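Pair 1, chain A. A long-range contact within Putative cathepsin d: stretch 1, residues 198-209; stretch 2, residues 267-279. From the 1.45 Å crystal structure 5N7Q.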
# COMPACT_ATOMS: atom_id res chain seq x y z
N GLN A 198 2.24 10.03 6.85
CA GLN A 198 1.51 11.24 6.46
C GLN A 198 2.44 12.45 6.39
O GLN A 198 3.37 12.57 7.21
CB GLN A 198 0.39 11.48 7.47
CG GLN A 198 -0.61 12.57 7.09
CD GLN A 198 -1.81 12.59 7.99
OE1 GLN A 198 -2.32 11.53 8.41
NE2 GLN A 198 -2.29 13.78 8.30
N PHE A 199 2.18 13.33 5.45
CA PHE A 199 3.03 14.51 5.21
C PHE A 199 2.26 15.58 4.47
O PHE A 199 1.15 15.34 3.99
CB PHE A 199 4.30 14.11 4.42
CG PHE A 199 4.00 13.30 3.21
CD1 PHE A 199 3.73 13.91 1.99
CD2 PHE A 199 3.92 11.91 3.28
CE1 PHE A 199 3.41 13.16 0.87
CE2 PHE A 199 3.61 11.16 2.16
CZ PHE A 199 3.35 11.78 0.95
N HIS A 200 2.88 16.75 4.39
CA HIS A 200 2.30 17.90 3.70
C HIS A 200 2.68 17.93 2.22
O HIS A 200 3.83 17.69 1.83
CB HIS A 200 2.78 19.18 4.39
CG HIS A 200 2.23 20.44 3.80
ND1 HIS A 200 0.93 20.84 3.99
CD2 HIS A 200 2.81 21.39 3.03
CE1 HIS A 200 0.73 21.98 3.35
NE2 HIS A 200 1.85 22.32 2.75
N VAL A 201 1.68 18.21 1.39
CA VAL A 201 1.83 18.42 -0.06
C VAL A 201 1.57 19.91 -0.37
O VAL A 201 0.65 20.52 0.20
CB VAL A 201 0.87 17.50 -0.84
CG1 VAL A 201 0.80 17.87 -2.30
CG2 VAL A 201 1.31 16.04 -0.63
N ASP A 202 2.37 20.46 -1.28
CA ASP A 202 2.29 21.88 -1.62
C ASP A 202 1.21 22.19 -2.64
O ASP A 202 0.68 23.29 -2.59
CB ASP A 202 3.61 22.39 -2.19
CG ASP A 202 4.79 22.23 -1.24
OD1 ASP A 202 4.60 22.17 -0.02
OD2 ASP A 202 5.92 22.13 -1.75
N GLY A 203 0.97 21.29 -3.60
CA GLY A 203 -0.07 21.50 -4.61
C GLY A 203 -0.24 20.32 -5.52
O GLY A 203 0.57 19.39 -5.52
N VAL A 204 -1.33 20.35 -6.29
CA VAL A 204 -1.65 19.31 -7.27
C VAL A 204 -2.14 20.08 -8.49
O VAL A 204 -2.92 21.03 -8.33
CB VAL A 204 -2.75 18.36 -6.75
CG1 VAL A 204 -3.12 17.31 -7.80
CG2 VAL A 204 -2.33 17.67 -5.46
N LYS A 205 -1.68 19.74 -9.68
CA LYS A 205 -2.12 20.49 -10.87
C LYS A 205 -2.11 19.64 -12.10
O LYS A 205 -1.43 18.62 -12.16
CB LYS A 205 -1.24 21.71 -11.10
CG LYS A 205 0.20 21.40 -11.47
CD LYS A 205 1.02 22.67 -11.69
CE LYS A 205 2.49 22.32 -11.85
NZ LYS A 205 3.37 23.51 -11.95
N SER A 206 -2.87 20.10 -13.10
CA SER A 206 -2.81 19.53 -14.44
C SER A 206 -2.86 20.68 -15.41
O SER A 206 -3.69 21.59 -15.23
CB SER A 206 -3.98 18.59 -14.67
OG SER A 206 -3.78 17.91 -15.90
N VAL A 207 -1.98 20.68 -16.39
CA VAL A 207 -1.85 21.78 -17.34
C VAL A 207 -1.93 21.15 -18.72
O VAL A 207 -0.97 20.57 -19.21
CB VAL A 207 -0.51 22.52 -17.15
CG1 VAL A 207 -0.46 23.76 -18.03
CG2 VAL A 207 -0.29 22.87 -15.69
N SER A 208 -3.08 21.28 -19.37
CA SER A 208 -3.27 20.69 -20.69
C SER A 208 -2.83 21.64 -21.79
O SER A 208 -3.09 22.84 -21.69
CB SER A 208 -4.73 20.33 -20.90
OG SER A 208 -4.91 19.77 -22.18
N ALA A 209 -2.24 21.09 -22.84
CA ALA A 209 -1.99 21.83 -24.08
C ALA A 209 -3.27 22.15 -24.86
O ALA A 209 -3.27 23.07 -25.69
CB ALA A 209 -1.00 21.07 -24.96
N LEU A 267 -4.59 12.98 -23.03
CA LEU A 267 -4.70 13.34 -21.61
C LEU A 267 -3.44 14.04 -21.10
O LEU A 267 -2.34 13.66 -21.44
CB LEU A 267 -4.96 12.11 -20.76
CG LEU A 267 -6.30 11.41 -20.89
CD1 LEU A 267 -6.20 10.02 -20.28
CD2 LEU A 267 -7.40 12.19 -20.21
N PRO A 268 -3.60 15.10 -20.32
CA PRO A 268 -2.44 15.80 -19.75
C PRO A 268 -1.81 15.12 -18.54
O PRO A 268 -2.44 14.32 -17.85
CB PRO A 268 -3.06 17.14 -19.33
CG PRO A 268 -4.43 16.77 -18.93
CD PRO A 268 -4.87 15.68 -19.86
N ASN A 269 -0.55 15.45 -18.29
CA ASN A 269 0.10 15.03 -17.05
C ASN A 269 -0.62 15.64 -15.84
O ASN A 269 -1.25 16.71 -15.95
CB ASN A 269 1.59 15.41 -17.05
CG ASN A 269 2.40 14.68 -18.13
OD1 ASN A 269 1.93 13.77 -18.78
ND2 ASN A 269 3.65 15.12 -18.34
N VAL A 270 -0.52 14.96 -14.70
CA VAL A 270 -0.96 15.48 -13.40
C VAL A 270 0.24 15.50 -12.47
O VAL A 270 0.99 14.53 -12.40
CB VAL A 270 -2.10 14.63 -12.82
CG1 VAL A 270 -2.51 15.07 -11.43
CG2 VAL A 270 -3.33 14.67 -13.73
N THR A 271 0.45 16.61 -11.77
CA THR A 271 1.69 16.84 -11.02
C THR A 271 1.42 17.14 -9.56
O THR A 271 0.58 17.99 -9.24
CB THR A 271 2.46 18.00 -11.66
OG1 THR A 271 2.71 17.70 -13.03
CG2 THR A 271 3.78 18.27 -10.92
N PHE A 272 2.16 16.46 -8.67
CA PHE A 272 2.13 16.68 -7.21
C PHE A 272 3.42 17.37 -6.83
O PHE A 272 4.50 16.94 -7.24
CB PHE A 272 2.03 15.34 -6.45
CG PHE A 272 0.69 14.71 -6.57
CD1 PHE A 272 0.33 14.06 -7.75
CD2 PHE A 272 -0.24 14.78 -5.53
CE1 PHE A 272 -0.94 13.51 -7.88
CE2 PHE A 272 -1.50 14.24 -5.67
CZ PHE A 272 -1.85 13.60 -6.84
N THR A 273 3.30 18.48 -6.12
CA THR A 273 4.47 19.23 -5.67
C THR A 273 4.69 18.91 -4.20
O THR A 273 3.82 19.14 -3.37
CB THR A 273 4.31 20.74 -5.89
OG1 THR A 273 4.19 20.99 -7.31
CG2 THR A 273 5.56 21.48 -5.35
N ILE A 274 5.87 18.37 -3.88
CA ILE A 274 6.19 17.91 -2.54
C ILE A 274 7.58 18.40 -2.22
O ILE A 274 8.49 18.22 -3.02
CB ILE A 274 6.15 16.35 -2.45
CG1 ILE A 274 4.82 15.80 -3.02
CG2 ILE A 274 6.42 15.92 -1.02
CD1 ILE A 274 4.80 14.28 -3.15
N SER A 275 7.73 19.07 -1.09
CA SER A 275 9.00 19.72 -0.72
C SER A 275 9.55 20.63 -1.84
O SER A 275 10.75 20.72 -2.06
CB SER A 275 10.03 18.68 -0.26
OG SER A 275 9.59 18.06 0.95
N GLY A 276 8.63 21.30 -2.54
CA GLY A 276 8.99 22.22 -3.59
C GLY A 276 9.34 21.63 -4.93
O GLY A 276 9.59 22.38 -5.87
N LYS A 277 9.38 20.30 -5.03
CA LYS A 277 9.73 19.61 -6.26
C LYS A 277 8.49 19.02 -6.91
O LYS A 277 7.58 18.52 -6.23
CB LYS A 277 10.75 18.52 -5.99
CG LYS A 277 11.18 17.81 -7.26
CD LYS A 277 12.38 16.92 -7.06
CE LYS A 277 12.72 16.20 -8.34
NZ LYS A 277 13.33 17.09 -9.37
N GLU A 278 8.47 19.03 -8.23
CA GLU A 278 7.35 18.47 -8.99
C GLU A 278 7.53 16.99 -9.24
O GLU A 278 8.57 16.54 -9.71
CB GLU A 278 7.19 19.19 -10.32
CG GLU A 278 6.69 20.62 -10.12
CD GLU A 278 6.22 21.32 -11.39
OE1 GLU A 278 6.26 20.72 -12.48
OE2 GLU A 278 5.80 22.48 -11.25
N PHE A 279 6.47 16.24 -8.96
CA PHE A 279 6.40 14.81 -9.23
C PHE A 279 5.23 14.60 -10.22
O PHE A 279 4.07 14.61 -9.83
CB PHE A 279 6.19 14.05 -7.91
CG PHE A 279 7.37 14.15 -6.99
CD1 PHE A 279 8.41 13.25 -7.08
CD2 PHE A 279 7.45 15.20 -6.09
CE1 PHE A 279 9.52 13.38 -6.27
CE2 PHE A 279 8.56 15.34 -5.27
CZ PHE A 279 9.59 14.42 -5.37
O HOH W 1 5.54 19.43 0.71
O HOH W 2 0.23 18.92 -16.67

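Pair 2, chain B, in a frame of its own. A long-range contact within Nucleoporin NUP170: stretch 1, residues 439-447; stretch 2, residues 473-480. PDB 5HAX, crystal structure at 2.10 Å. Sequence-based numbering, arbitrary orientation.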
# COMPACT_ATOMS: atom_id res chain seq x y z
N ARG B 439 -6.09 22.45 -9.94
CA ARG B 439 -4.71 22.11 -10.25
C ARG B 439 -4.20 21.15 -9.18
O ARG B 439 -4.13 21.52 -8.00
CB ARG B 439 -3.83 23.36 -10.31
CG ARG B 439 -2.40 23.09 -10.76
CD ARG B 439 -1.58 24.37 -10.76
NE ARG B 439 -0.45 24.28 -11.69
CZ ARG B 439 -0.55 24.45 -13.00
NH1 ARG B 439 0.53 24.36 -13.77
NH2 ARG B 439 -1.72 24.71 -13.56
N THR B 440 -3.86 19.94 -9.59
CA THR B 440 -3.34 18.96 -8.64
C THR B 440 -1.95 19.36 -8.17
O THR B 440 -1.11 19.80 -8.95
CB THR B 440 -3.29 17.57 -9.29
OG1 THR B 440 -4.59 17.23 -9.80
CG2 THR B 440 -2.85 16.51 -8.27
N ILE B 441 -1.72 19.22 -6.86
CA ILE B 441 -0.47 19.60 -6.23
C ILE B 441 0.30 18.38 -5.74
O ILE B 441 1.50 18.26 -5.98
CB ILE B 441 -0.72 20.59 -5.07
CG1 ILE B 441 -1.26 21.92 -5.63
CG2 ILE B 441 0.55 20.83 -4.26
CD1 ILE B 441 -1.79 22.86 -4.57
N GLU B 442 -0.38 17.46 -5.06
CA GLU B 442 0.28 16.33 -4.43
C GLU B 442 -0.73 15.22 -4.23
O GLU B 442 -1.93 15.47 -4.09
CB GLU B 442 0.91 16.74 -3.10
CG GLU B 442 1.98 15.79 -2.59
CD GLU B 442 2.53 16.20 -1.23
OE1 GLU B 442 2.25 17.34 -0.79
OE2 GLU B 442 3.23 15.38 -0.60
N ILE B 443 -0.23 13.98 -4.23
CA ILE B 443 -1.04 12.79 -3.99
C ILE B 443 -0.29 11.91 -3.00
O ILE B 443 0.88 11.59 -3.23
CB ILE B 443 -1.34 12.03 -5.30
CG1 ILE B 443 -2.12 12.93 -6.26
CG2 ILE B 443 -2.14 10.76 -5.00
CD1 ILE B 443 -2.38 12.31 -7.63
N GLY B 444 -0.96 11.53 -1.93
CA GLY B 444 -0.34 10.74 -0.88
C GLY B 444 -1.25 9.63 -0.39
O GLY B 444 -2.48 9.73 -0.46
N LEU B 445 -0.63 8.57 0.10
CA LEU B 445 -1.35 7.41 0.62
C LEU B 445 -1.85 7.70 2.03
O LEU B 445 -1.09 8.19 2.87
CB LEU B 445 -0.43 6.18 0.61
CG LEU B 445 -0.99 4.86 1.12
CD1 LEU B 445 -2.04 4.30 0.17
CD2 LEU B 445 0.14 3.85 1.32
N THR B 446 -3.12 7.40 2.28
CA THR B 446 -3.73 7.63 3.59
C THR B 446 -3.82 6.37 4.43
O THR B 446 -3.95 6.47 5.66
CB THR B 446 -5.14 8.21 3.44
OG1 THR B 446 -6.02 7.20 2.92
CG2 THR B 446 -5.14 9.42 2.52
N THR B 447 -3.77 5.19 3.81
CA THR B 447 -3.85 3.92 4.51
C THR B 447 -2.45 3.32 4.65
O THR B 447 -1.45 3.89 4.18
CB THR B 447 -4.79 2.97 3.77
OG1 THR B 447 -4.52 3.05 2.36
CG2 THR B 447 -6.23 3.35 4.02
N GLU B 473 -6.52 3.94 0.01
CA GLU B 473 -7.13 5.23 -0.23
C GLU B 473 -6.03 6.27 -0.39
O GLU B 473 -4.98 6.19 0.26
CB GLU B 473 -8.09 5.64 0.90
CG GLU B 473 -9.31 4.74 1.02
CD GLU B 473 -10.37 5.29 1.95
OE1 GLU B 473 -10.15 6.36 2.55
OE2 GLU B 473 -11.43 4.64 2.08
N PHE B 474 -6.28 7.24 -1.27
CA PHE B 474 -5.27 8.22 -1.66
C PHE B 474 -5.88 9.61 -1.62
O PHE B 474 -6.96 9.84 -2.17
CB PHE B 474 -4.74 7.91 -3.06
CG PHE B 474 -4.38 6.47 -3.25
CD1 PHE B 474 -3.08 6.03 -3.03
CD2 PHE B 474 -5.34 5.55 -3.63
CE1 PHE B 474 -2.75 4.70 -3.20
CE2 PHE B 474 -5.02 4.22 -3.80
CZ PHE B 474 -3.72 3.79 -3.58
N ALA B 475 -5.18 10.53 -0.96
CA ALA B 475 -5.61 11.92 -0.86
C ALA B 475 -4.98 12.72 -2.00
O ALA B 475 -3.76 12.80 -2.10
CB ALA B 475 -5.21 12.51 0.49
N VAL B 476 -5.83 13.29 -2.86
CA VAL B 476 -5.39 14.09 -3.99
C VAL B 476 -5.59 15.55 -3.59
O VAL B 476 -6.71 16.05 -3.56
CB VAL B 476 -6.17 13.75 -5.27
CG1 VAL B 476 -5.71 14.61 -6.44
CG2 VAL B 476 -6.03 12.27 -5.60
N LEU B 477 -4.48 16.23 -3.29
CA LEU B 477 -4.54 17.64 -2.92
C LEU B 477 -4.55 18.51 -4.16
O LEU B 477 -3.66 18.39 -5.01
CB LEU B 477 -3.35 18.00 -2.03
CG LEU B 477 -3.18 19.48 -1.67
CD1 LEU B 477 -4.31 19.97 -0.79
CD2 LEU B 477 -1.83 19.72 -1.01
N THR B 478 -5.54 19.38 -4.27
CA THR B 478 -5.61 20.41 -5.30
C THR B 478 -5.59 21.78 -4.64
O THR B 478 -5.54 21.91 -3.41
CB THR B 478 -6.86 20.25 -6.17
OG1 THR B 478 -8.02 20.65 -5.43
CG2 THR B 478 -7.02 18.81 -6.64
N ASN B 479 -5.64 22.82 -5.47
CA ASN B 479 -5.68 24.19 -4.98
C ASN B 479 -7.05 24.57 -4.42
O ASN B 479 -7.20 25.69 -3.92
CB ASN B 479 -5.29 25.16 -6.09
CG ASN B 479 -6.20 25.05 -7.31
OD1 ASN B 479 -6.71 23.98 -7.61
ND2 ASN B 479 -6.39 26.16 -8.00
N THR B 480 -8.03 23.67 -4.50
CA THR B 480 -9.37 23.92 -3.98
C THR B 480 -9.80 22.96 -2.88
O THR B 480 -10.74 23.28 -2.15
CB THR B 480 -10.41 23.84 -5.12
OG1 THR B 480 -10.55 22.48 -5.55
CG2 THR B 480 -9.99 24.71 -6.30
O HOH W 3 -8.60 8.08 3.38

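Both pairs are two antiparallel strands side by side. The angle between strand directions is 162° in pair 1 (203-206 with 270-274) and 158° in pair 2 (440-445 with 473-478). The strand axes approach to 4.7 Å and 4.6 Å. Fourteen central residues superpose with an RMSD of 0.9 Å. The buried area is also similar, 739 Å² and 730 Å².

The register is the same. Gly203(A) pairs with Thr273(A), as Glu442(B) pairs with Leu477(B). Thr273(A) N donates to Gly203(A) O at 2.9 Å, and Leu477(B) N donates to Glu442(B) O at 2.8 Å. Two residues on, Lys205(A) and Thr271(A) match Gly444(B) and Ala475(B). Thr271(A) N to Lys205(A) O is 2.8 Å and Lys205(A) N to Thr271(A) O is 2.9 Å. In pair 2, Ala475(B) N to Gly444(B) O is 2.9 Å and Gly444(B) N to Ala475(B) O is 3.1 Å.

Just before Gly203(A) and Glu442(B), the chain bulges alike. Asp202(A) N donates to Thr273(A) O at 2.9 Å, and the matching Ile441(B) N donates to Leu477(B) O at 2.8 Å. In pair 2 the next amide, Glu442(B) N, also reaches Leu477(B) O, in a weak bond of 3.4 Å.

One face carries Val204(A) and Phe272(A), matched by Ile443(B) and Val476(B). In pair 1 the large group is on the second stretch. Val204(A) CG1 sits over the Phe272(A) ring, 4.2 Å from its centroid, in a CH-pi contact. In pair 2 two aliphatic side chains meet, with Ile443(B) CG1 4.0 Å from Val476(B) CG1.

The aromatic residue of pair 2 is two positions earlier. Phe474(B) matches Val270(A), and Leu445(B) matches Ser206(A). Leu445(B) CD1 packs 3.5 Å from Phe474(B) CE1. Ser206(A) is small and polar, and its OG turns to the backbone, donating to Asn269(A) O at 2.8 Å. Val270(A) CG1 also lies 4.3 Å from Val204(A) CG1, much as Phe474(B) CB lies 4.3 Å from Ile443(B) CG2.

At the other end, Val201(A) and Ile274(A) match Thr440(B) and Thr478(B). Val201(A) CG2 lies 4.3 Å from Ile274(A) CG1, an apolar contact. Thr440(B) uses its methyl, with CG2 3.9 Å from Val476(B) CG1.

Asp202(A) and Ile441(B) both point toward the other stretch but bind differently. Asp202(A) OD2 accepts from Gly276(A) N at 2.9 Å, which ties it to the type I' turn from Ile274(A) to Lys277(A). In pair 2 a side chain of the second stretch supplies a polar link: Asn479(B) OD1 accepts from Arg439(B) N at 2.9 Å.

The other face carries Thr271(A) and Thr273(A), matched by Ala475(B) and Leu477(B). Thr273(A) CG2 lies 3.7 Å from Asp202(A) OD2, while Leu477(B) CD2 makes an apolar contact with Ile441(B) CG2 at 4.2 Å. On this face the Lys205(A) side chain extends across the sheet, and its NZ forms a salt bridge with Glu278(A) OE2 at 2.7 Å. The matching Gly444(B) has no side chain. Thr446(B) CG2 approaches Ala475(B) CB there, at 3.7 Å.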